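Local coordinates for hypothetical protein (Nostoc punctiforme, PDB 2O62) that is of unknown function but pairs two calycin-like beta domains, one related to a biogenesis factor required for ATP synthase, at residues His100-Val108 with Leu120-Pro131; Val132-Ile140 with Leu213-Ala221. All coordinates share one frame; numbering follows the deposited sequence.

Contact 1 of 2, residues His100-Val108 with Leu120-Pro131; sequences HENRRLRLV and LTLIREHLAGTP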
loop_
_atom_site.group_PDB
_atom_site.type_symbol
_atom_site.label_atom_id
_atom_site.label_comp_id
_atom_site.label_asym_id
_atom_site.label_seq_id
_atom_site.Cartn_x
_atom_site.Cartn_y
_atom_site.Cartn_z
ATOM N N HIS A 100 3.245 4.170 11.047
ATOM C CA HIS A 100 2.743 5.354 11.748
ATOM C C HIS A 100 2.702 5.127 13.244
ATOM O O HIS A 100 1.883 4.334 13.722
ATOM C CB HIS A 100 1.329 5.675 11.274
ATOM C CG HIS A 100 0.720 6.865 11.959
ATOM N ND1 HIS A 100 1.000 8.164 11.580
ATOM C CD2 HIS A 100 -0.155 6.956 12.982
ATOM C CE1 HIS A 100 0.335 9.000 12.355
ATOM N NE2 HIS A 100 -0.366 8.294 13.222
ATOM N N GLU A 101 3.611 5.779 13.967
ATOM C CA GLU A 101 3.648 5.714 15.425
ATOM C C GLU A 101 3.766 4.237 15.869
ATOM O O GLU A 101 4.753 3.592 15.526
ATOM C CB GLU A 101 2.437 6.480 16.023
ATOM C CG GLU A 101 2.457 7.979 15.644
ATOM C CD GLU A 101 1.351 8.820 16.278
ATOM O OE1 GLU A 101 0.377 8.247 16.852
ATOM O OE2 GLU A 101 1.434 10.071 16.162
ATOM N N ASN A 102 2.784 3.708 16.597
ATOM C CA ASN A 102 2.849 2.325 17.126
ATOM C C ASN A 102 2.295 1.250 16.186
ATOM O O ASN A 102 2.077 0.133 16.612
ATOM C CB ASN A 102 2.113 2.201 18.495
ATOM C CG ASN A 102 0.571 2.194 18.362
ATOM O OD1 ASN A 102 -0.013 3.092 17.702
ATOM N ND2 ASN A 102 -0.102 1.197 19.014
ATOM N N ARG A 103 1.978 1.626 14.956
ATOM C CA ARG A 103 1.268 0.776 14.014
ATOM C C ARG A 103 2.021 0.619 12.720
ATOM O O ARG A 103 2.708 1.542 12.268
ATOM C CB ARG A 103 -0.098 1.396 13.649
ATOM C CG ARG A 103 -1.152 1.319 14.748
ATOM C CD ARG A 103 -1.729 -0.065 15.032
ATOM N NE ARG A 103 -1.843 -0.825 13.792
ATOM C CZ ARG A 103 -2.858 -0.753 12.945
ATOM N NH1 ARG A 103 -3.948 -0.079 13.273
ATOM N NH2 ARG A 103 -2.791 -1.418 11.794
ATOM N N ARG A 104 1.862 -0.553 12.114
ATOM C CA ARG A 104 2.098 -0.723 10.684
ATOM C C ARG A 104 0.828 -1.271 10.076
ATOM O O ARG A 104 0.059 -2.003 10.736
ATOM C CB ARG A 104 3.277 -1.621 10.350
ATOM C CG ARG A 104 4.524 -1.310 11.109
ATOM C CD ARG A 104 5.752 -1.864 10.436
ATOM N NE ARG A 104 5.771 -3.309 10.415
ATOM C CZ ARG A 104 6.753 -4.062 9.937
ATOM N NH1 ARG A 104 7.841 -3.508 9.438
ATOM N NH2 ARG A 104 6.657 -5.386 9.970
ATOM N N LEU A 105 0.585 -0.890 8.831
ATOM C CA LEU A 105 -0.479 -1.483 8.037
ATOM C C LEU A 105 0.149 -1.841 6.734
ATOM O O LEU A 105 0.625 -0.939 6.009
ATOM C CB LEU A 105 -1.641 -0.528 7.748
ATOM C CG LEU A 105 -2.537 -1.273 6.719
ATOM C CD1 LEU A 105 -3.609 -2.091 7.473
ATOM C CD2 LEU A 105 -3.103 -0.532 5.632
ATOM N N ARG A 106 0.166 -3.142 6.439
ATOM C CA ARG A 106 0.880 -3.633 5.269
ATOM C C ARG A 106 -0.114 -4.382 4.406
ATOM O O ARG A 106 -0.836 -5.248 4.905
ATOM C CB ARG A 106 2.038 -4.509 5.638
ATOM C CG ARG A 106 2.879 -3.875 6.644
ATOM C CD ARG A 106 4.212 -4.563 6.860
ATOM N NE ARG A 106 4.158 -5.742 7.710
ATOM C CZ ARG A 106 4.615 -6.951 7.376
ATOM N NH1 ARG A 106 5.097 -7.208 6.165
ATOM N NH2 ARG A 106 4.632 -7.923 8.275
ATOM N N LEU A 107 -0.199 -3.989 3.148
ATOM C CA LEU A 107 -1.170 -4.563 2.246
ATOM C C LEU A 107 -0.468 -5.213 1.062
ATOM O O LEU A 107 0.248 -4.553 0.324
ATOM C CB LEU A 107 -2.187 -3.494 1.786
ATOM C CG LEU A 107 -3.495 -3.974 1.111
ATOM C CD1 LEU A 107 -4.633 -3.048 1.407
ATOM C CD2 LEU A 107 -3.333 -4.031 -0.374
ATOM N N VAL A 108 -0.705 -6.510 0.882
ATOM C CA VAL A 108 -0.257 -7.260 -0.259
ATOM C C VAL A 108 -1.410 -7.527 -1.253
ATOM O O VAL A 108 -2.513 -7.965 -0.866
ATOM C CB VAL A 108 0.324 -8.619 0.174
ATOM C CG1 VAL A 108 0.919 -9.335 -0.982
ATOM C CG2 VAL A 108 1.342 -8.426 1.257
ATOM N N LEU A 120 -5.874 -10.548 -1.537
ATOM C CA LEU A 120 -5.069 -9.622 -0.752
ATOM C C LEU A 120 -4.713 -10.157 0.620
ATOM O O LEU A 120 -5.448 -10.961 1.207
ATOM C CB LEU A 120 -5.809 -8.335 -0.532
ATOM C CG LEU A 120 -6.597 -7.648 -1.658
ATOM C CD1 LEU A 120 -7.717 -6.891 -1.047
ATOM C CD2 LEU A 120 -5.773 -6.685 -2.408
ATOM N N THR A 121 -3.609 -9.646 1.134
ATOM C CA THR A 121 -3.180 -9.936 2.491
ATOM C C THR A 121 -3.095 -8.576 3.206
ATOM O O THR A 121 -2.501 -7.632 2.710
ATOM C CB THR A 121 -1.847 -10.697 2.519
ATOM O OG1 THR A 121 -1.942 -11.887 1.720
ATOM C CG2 THR A 121 -1.474 -11.090 3.980
ATOM N N LEU A 122 -3.738 -8.484 4.351
ATOM C CA LEU A 122 -3.722 -7.298 5.177
ATOM C C LEU A 122 -3.049 -7.651 6.460
ATOM O O LEU A 122 -3.487 -8.543 7.143
ATOM C CB LEU A 122 -5.130 -6.804 5.424
ATOM C CG LEU A 122 -5.257 -5.393 5.979
ATOM C CD1 LEU A 122 -4.864 -4.374 4.907
ATOM C CD2 LEU A 122 -6.715 -5.222 6.384
ATOM N N ILE A 123 -1.920 -6.993 6.731
ATOM C CA ILE A 123 -1.148 -7.268 7.896
ATOM C C ILE A 123 -1.254 -6.034 8.801
ATOM O O ILE A 123 -0.691 -4.968 8.504
ATOM C CB ILE A 123 0.298 -7.567 7.529
ATOM C CG1 ILE A 123 0.366 -8.744 6.526
ATOM C CG2 ILE A 123 1.109 -7.850 8.778
ATOM C CD1 ILE A 123 1.773 -8.953 5.869
ATOM N N ARG A 124 -1.977 -6.195 9.905
ATOM C CA ARG A 124 -2.226 -5.110 10.865
ATOM C C ARG A 124 -1.422 -5.361 12.115
ATOM O O ARG A 124 -1.720 -6.285 12.843
ATOM C CB ARG A 124 -3.712 -5.034 11.231
ATOM C CG ARG A 124 -4.590 -4.660 10.058
ATOM C CD ARG A 124 -6.035 -4.993 10.316
ATOM N NE ARG A 124 -6.303 -6.402 10.107
ATOM C CZ ARG A 124 -7.495 -6.983 10.277
ATOM N NH1 ARG A 124 -8.529 -6.286 10.665
ATOM N NH2 ARG A 124 -7.626 -8.265 10.012
ATOM N N GLU A 125 -0.443 -4.499 12.364
ATOM C CA GLU A 125 0.553 -4.712 13.391
ATOM C C GLU A 125 0.627 -3.532 14.328
ATOM O O GLU A 125 0.542 -2.385 13.903
ATOM C CB GLU A 125 1.915 -4.943 12.765
ATOM C CG GLU A 125 2.042 -6.297 12.061
ATOM C CD GLU A 125 3.234 -6.381 11.160
ATOM O OE1 GLU A 125 3.615 -5.357 10.559
ATOM O OE2 GLU A 125 3.805 -7.485 11.018
ATOM N N HIS A 126 0.808 -3.836 15.605
ATOM C CA HIS A 126 1.008 -2.838 16.653
ATOM C C HIS A 126 2.244 -3.261 17.442
ATOM O O HIS A 126 2.577 -4.461 17.629
ATOM C CB HIS A 126 -0.222 -2.704 17.553
ATOM C CG HIS A 126 -0.586 -3.963 18.257
ATOM N ND1 HIS A 126 -1.362 -4.947 17.675
ATOM C CD2 HIS A 126 -0.227 -4.433 19.479
ATOM C CE1 HIS A 126 -1.483 -5.956 18.522
ATOM N NE2 HIS A 126 -0.797 -5.675 19.619
ATOM N N LEU A 127 2.971 -2.274 17.901
ATOM C CA LEU A 127 4.117 -2.535 18.745
ATOM C C LEU A 127 3.673 -3.273 20.002
ATOM O O LEU A 127 2.693 -2.874 20.663
ATOM C CB LEU A 127 4.803 -1.236 19.140
ATOM C CG LEU A 127 5.655 -0.635 18.051
ATOM C CD1 LEU A 127 6.146 0.673 18.613
ATOM C CD2 LEU A 127 6.847 -1.600 17.679
ATOM N N ALA A 128 4.450 -4.293 20.365
ATOM C CA ALA A 128 4.188 -5.091 21.541
ATOM C C ALA A 128 4.112 -4.175 22.766
ATOM O O ALA A 128 4.986 -3.337 22.975
ATOM C CB ALA A 128 5.270 -6.181 21.744
ATOM N N GLY A 129 3.033 -4.322 23.528
ATOM C CA GLY A 129 2.772 -3.485 24.699
ATOM C C GLY A 129 2.069 -2.172 24.428
ATOM O O GLY A 129 1.783 -1.400 25.368
ATOM N N THR A 130 1.734 -1.923 23.172
ATOM C CA THR A 130 0.961 -0.720 22.805
ATOM C C THR A 130 -0.422 -1.145 22.372
ATOM O O THR A 130 -0.659 -2.317 22.119
ATOM C CB THR A 130 1.670 0.094 21.729
ATOM O OG1 THR A 130 1.575 -0.554 20.446
ATOM C CG2 THR A 130 3.102 0.246 22.100
ATOM N N PRO A 131 -1.373 -0.203 22.312
ATOM C CA PRO A 131 -2.725 -0.578 21.939
ATOM C C PRO A 131 -2.848 -1.144 20.532
ATOM O O PRO A 131 -2.107 -0.757 19.645
ATOM C CB PRO A 131 -3.481 0.768 22.026
ATOM C CG PRO A 131 -2.719 1.536 23.034
ATOM C CD PRO A 131 -1.289 1.225 22.641
#
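Glu125 OE1 takes three N-H groups from two arginines of the neighbouring strand. Arg106 NE is 2.9 Å from Glu125 OE1 and comes from above the carboxylate plane, whereas Arg104 NE, 3.0 Å from Glu125 OE1, and Arg104 NH2 meet the same oxygen on its syn side, though tilted out of the carboxylate plane. The second oxygen is held too: Arg106 NH2 lies 2.9 Å from Glu125 OE2 in a nearly straight bond (175°). Each arginine thus presents the side of its guanidinium, NE with one NH2, to one carboxylate; the Arg104 group is turned only 18° from the carboxylate plane. Two bonded oxygens fix the rotation of this buried carboxylate, and the flanking positive charge probably favours its ionised form. Arg106 NH1 continues the network to Glu95 and Arg104 NH1 reaches Asn12, while Ile123 CD1 lies over one face of the Arg106 guanidinium, toward its rim.

These residues belong to an antiparallel beta hairpin, 103-111 with 117-127, in the N-terminal calycin-like domain; the short strand axes run 4.7 Å apart at 170°. Arg104-Glu125 and Arg106-Ile123 are hydrogen-bonded pairs. On the sheet face carrying Leu105, Leu107 and Leu122, Leu122 CD1 sits 3.7 Å from both Leu105 CD1 and Leu107 CD1.

Arg103 emerges on this leucine face, but bends at chi2 and chi3, which folds its NE back to 2.9 Å from Glu125 O. That carbonyl also accepts Arg104 N, the two donors arriving from opposite faces of its plane; Arg103 NH2 goes on to Asp217. Beyond the strand end, Asn102 ND2 donates to Thr130 OG1 at 2.8 Å, within the amide plane, and Thr130 OG1 in turn donates to Leu127 O across a type II turn.

Contact 2 of 2, residues Val132-Ile140 with Leu213-Ala221; sequences VAERPLLQI and LLLPDGASA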
loop_
_atom_site.group_PDB
_atom_site.type_symbol
_atom_site.label_atom_id
_atom_site.label_comp_id
_atom_site.label_asym_id
_atom_site.label_seq_id
_atom_site.Cartn_x
_atom_site.Cartn_y
_atom_site.Cartn_z
ATOM N N VAL A 132 -3.819 -2.027 20.323
ATOM C CA VAL A 132 -4.095 -2.589 18.996
ATOM C C VAL A 132 -4.480 -1.479 18.012
ATOM O O VAL A 132 -4.063 -1.487 16.855
ATOM C CB VAL A 132 -5.204 -3.671 19.089
ATOM C CG1 VAL A 132 -5.618 -4.166 17.707
ATOM C CG2 VAL A 132 -4.705 -4.817 19.898
ATOM N N ALA A 133 -5.242 -0.513 18.517
ATOM C CA ALA A 133 -5.507 0.722 17.822
ATOM C C ALA A 133 -6.041 0.419 16.437
ATOM O O ALA A 133 -5.587 0.973 15.438
ATOM C CB ALA A 133 -4.249 1.559 17.740
ATOM N N GLU A 134 -7.000 -0.494 16.381
ATOM C CA GLU A 134 -7.669 -0.800 15.142
ATOM C C GLU A 134 -8.560 0.371 14.664
ATOM O O GLU A 134 -9.381 0.912 15.405
ATOM C CB GLU A 134 -8.495 -2.063 15.313
ATOM C CG GLU A 134 -9.205 -2.539 14.058
ATOM C CD GLU A 134 -8.298 -3.288 13.076
ATOM O OE1 GLU A 134 -7.071 -3.468 13.333
ATOM O OE2 GLU A 134 -8.855 -3.694 12.029
ATOM N N ARG A 135 -8.366 0.785 13.422
ATOM C CA ARG A 135 -9.261 1.796 12.836
ATOM C C ARG A 135 -10.523 1.095 12.339
ATOM O O ARG A 135 -10.498 -0.105 12.085
ATOM C CB ARG A 135 -8.606 2.502 11.661
ATOM C CG ARG A 135 -7.660 3.662 12.031
ATOM C CD ARG A 135 -6.408 3.207 12.786
ATOM N NE ARG A 135 -5.593 4.406 13.036
ATOM C CZ ARG A 135 -4.575 4.496 13.886
ATOM N NH1 ARG A 135 -4.206 3.468 14.645
ATOM N NH2 ARG A 135 -3.948 5.659 13.999
ATOM N N PRO A 136 -11.621 1.850 12.160
ATOM C CA PRO A 136 -12.891 1.319 11.622
ATOM C C PRO A 136 -12.766 0.735 10.216
ATOM O O PRO A 136 -11.938 1.195 9.445
ATOM C CB PRO A 136 -13.739 2.577 11.508
ATOM C CG PRO A 136 -13.228 3.486 12.589
ATOM C CD PRO A 136 -11.754 3.258 12.558
ATOM N N LEU A 137 -13.631 -0.208 9.871
ATOM C CA LEU A 137 -13.797 -0.622 8.501
ATOM C C LEU A 137 -14.004 0.631 7.642
ATOM O O LEU A 137 -14.876 1.443 7.951
ATOM C CB LEU A 137 -15.061 -1.477 8.379
ATOM C CG LEU A 137 -15.505 -1.805 6.946
ATOM C CD1 LEU A 137 -14.547 -2.782 6.320
ATOM C CD2 LEU A 137 -16.957 -2.387 6.983
ATOM N N LEU A 138 -13.254 0.772 6.556
ATOM C CA LEU A 138 -13.400 1.943 5.700
ATOM C C LEU A 138 -14.752 1.982 4.977
ATOM O O LEU A 138 -15.184 0.975 4.432
ATOM C CB LEU A 138 -12.280 1.987 4.681
ATOM C CG LEU A 138 -12.112 3.244 3.829
ATOM C CD1 LEU A 138 -11.846 4.482 4.643
ATOM C CD2 LEU A 138 -10.999 3.011 2.848
ATOM N N GLN A 139 -15.398 3.153 5.000
ATOM C CA GLN A 139 -16.662 3.376 4.291
ATOM C C GLN A 139 -16.503 4.520 3.296
ATOM O O GLN A 139 -15.693 5.405 3.503
ATOM C CB GLN A 139 -17.750 3.764 5.286
ATOM C CG GLN A 139 -17.993 2.715 6.368
ATOM C CD GLN A 139 -18.715 1.481 5.851
ATOM O OE1 GLN A 139 -19.010 1.358 4.647
ATOM N NE2 GLN A 139 -19.016 0.551 6.767
ATOM N N ILE A 140 -17.271 4.518 2.223
ATOM C CA ILE A 140 -17.215 5.642 1.260
ATOM C C ILE A 140 -17.408 6.965 1.971
ATOM O O ILE A 140 -16.739 7.951 1.701
ATOM C CB ILE A 140 -18.348 5.550 0.207
ATOM C CG1 ILE A 140 -18.171 4.319 -0.642
ATOM C CG2 ILE A 140 -18.351 6.773 -0.707
ATOM C CD1 ILE A 140 -16.850 4.251 -1.293
ATOM N N LEU A 213 -11.127 -1.305 -3.368
ATOM C CA LEU A 213 -11.771 -2.131 -2.379
ATOM C C LEU A 213 -11.554 -1.525 -1.006
ATOM O O LEU A 213 -10.418 -1.180 -0.626
ATOM C CB LEU A 213 -11.215 -3.543 -2.447
ATOM C CG LEU A 213 -11.650 -4.516 -1.365
ATOM C CD1 LEU A 213 -13.120 -4.866 -1.510
ATOM C CD2 LEU A 213 -10.820 -5.780 -1.397
ATOM N N LEU A 214 -12.644 -1.374 -0.268
ATOM C CA LEU A 214 -12.587 -0.759 1.050
ATOM C C LEU A 214 -12.450 -1.878 2.079
ATOM O O LEU A 214 -13.183 -2.870 2.010
ATOM C CB LEU A 214 -13.870 0.003 1.306
ATOM C CG LEU A 214 -14.255 0.986 0.177
ATOM C CD1 LEU A 214 -15.585 1.623 0.526
ATOM C CD2 LEU A 214 -13.179 1.983 -0.059
ATOM N N LEU A 215 -11.504 -1.726 2.996
ATOM C CA LEU A 215 -11.141 -2.790 3.898
ATOM C C LEU A 215 -11.155 -2.396 5.361
ATOM O O LEU A 215 -11.371 -1.211 5.723
ATOM C CB LEU A 215 -9.724 -3.261 3.521
ATOM C CG LEU A 215 -9.573 -3.976 2.166
ATOM C CD1 LEU A 215 -8.103 -3.974 1.719
ATOM C CD2 LEU A 215 -10.165 -5.389 2.232
ATOM N N PRO A 216 -10.934 -3.392 6.243
ATOM C CA PRO A 216 -10.721 -3.053 7.634
ATOM C C PRO A 216 -9.525 -2.097 7.922
ATOM O O PRO A 216 -8.587 -1.910 7.098
ATOM C CB PRO A 216 -10.448 -4.415 8.280
ATOM C CG PRO A 216 -11.100 -5.410 7.385
ATOM C CD PRO A 216 -10.922 -4.865 6.026
ATOM N N ASP A 217 -9.576 -1.519 9.116
ATOM C CA ASP A 217 -8.479 -0.707 9.650
ATOM C C ASP A 217 -8.193 0.532 8.795
ATOM O O ASP A 217 -7.039 0.961 8.668
ATOM C CB ASP A 217 -7.218 -1.554 9.770
ATOM C CG ASP A 217 -6.123 -0.879 10.631
ATOM O OD1 ASP A 217 -6.437 -0.289 11.711
ATOM O OD2 ASP A 217 -4.934 -0.885 10.222
ATOM N N GLY A 218 -9.250 1.044 8.173
ATOM C CA GLY A 218 -9.200 2.247 7.317
ATOM C C GLY A 218 -8.396 2.056 6.040
ATOM O O GLY A 218 -8.042 3.023 5.361
ATOM N N ALA A 219 -8.182 0.784 5.653
ATOM C CA ALA A 219 -7.395 0.433 4.477
ATOM C C ALA A 219 -8.197 0.404 3.180
ATOM O O ALA A 219 -9.393 0.088 3.159
ATOM C CB ALA A 219 -6.739 -0.890 4.679
ATOM N N SER A 220 -7.532 0.720 2.084
ATOM C CA SER A 220 -8.094 0.535 0.778
ATOM C C SER A 220 -7.050 -0.063 -0.147
ATOM O O SER A 220 -5.835 0.111 0.055
ATOM C CB SER A 220 -8.652 1.857 0.215
ATOM O OG SER A 220 -7.671 2.853 0.153
ATOM N N ALA A 221 -7.524 -0.800 -1.132
ATOM C CA ALA A 221 -6.656 -1.297 -2.182
ATOM C C ALA A 221 -7.200 -0.856 -3.541
ATOM O O ALA A 221 -8.364 -1.086 -3.843
ATOM C CB ALA A 221 -6.602 -2.793 -2.129
HETATM O O HOH W 1 -11.292 -2.531 11.311
#
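Three direct hydrogen bonds join the segments, the shortest from Arg135 N to Asp217 OD1 (2.8 Å, 171°), which meets the oxygen nearly along its C-O axis. The others are backbone bonds: Leu138 N to Leu215 O at 2.9 Å, and a more bent one from Gly218 N to Pro136 O (131°). A water adds a three-way bridge, donating to Glu134 OE2 and Arg135 O and accepting from Asp217 N.

The segment 132-140 is the linker between the two beta domains, laid along the turn 215-218 that connects strands 210-214 and 219-224 of the C-terminal barrel.

Among charged groups, Glu134 OE1 stands 3.6 Å from Asp217 OD1, a like-charge approach probably eased by Arg103, which pairs with Asp217, and by Arg124, which pairs with Glu134. An alanine in place of Asp217 would probably leave Arg135 N without its side-chain acceptor and Arg103 without its carboxylate mate, though backbone carbonyls would still hold that guanidinium.

In the apolar part, Leu138, with CG anti to the backbone N (chi1 -170°), sends CD2 to 3.8 Å from Leu214 CD2 and 3.7 Å from Ser220 CB. Ile140 crosses Leu214 at about a right angle, their CD1 atoms tightly packed at 3.4 Å.

Overall arrangement
From the N terminus, the chain first builds most of the N-terminal sheet, where contact 1 closes the hairpin of strands 103-111 and 117-127, with 11 residues between its segments, six of them still strand. The chain then passes directly into 132-140, and contact 2 closes a far longer loop, spanning 72 residues, which hold the first five strands of the barrel and the start of the sixth. The two are in series, neither nested nor crossed, with centres about 12 Å apart. They nevertheless touch: besides the Arg103-Asp217 salt bridge, Arg103 NH1 lies 2.9 Å from Ala133 O, a probable hydrogen bond. The hairpin, linker and barrel turn therefore meet at the interface between the two domains.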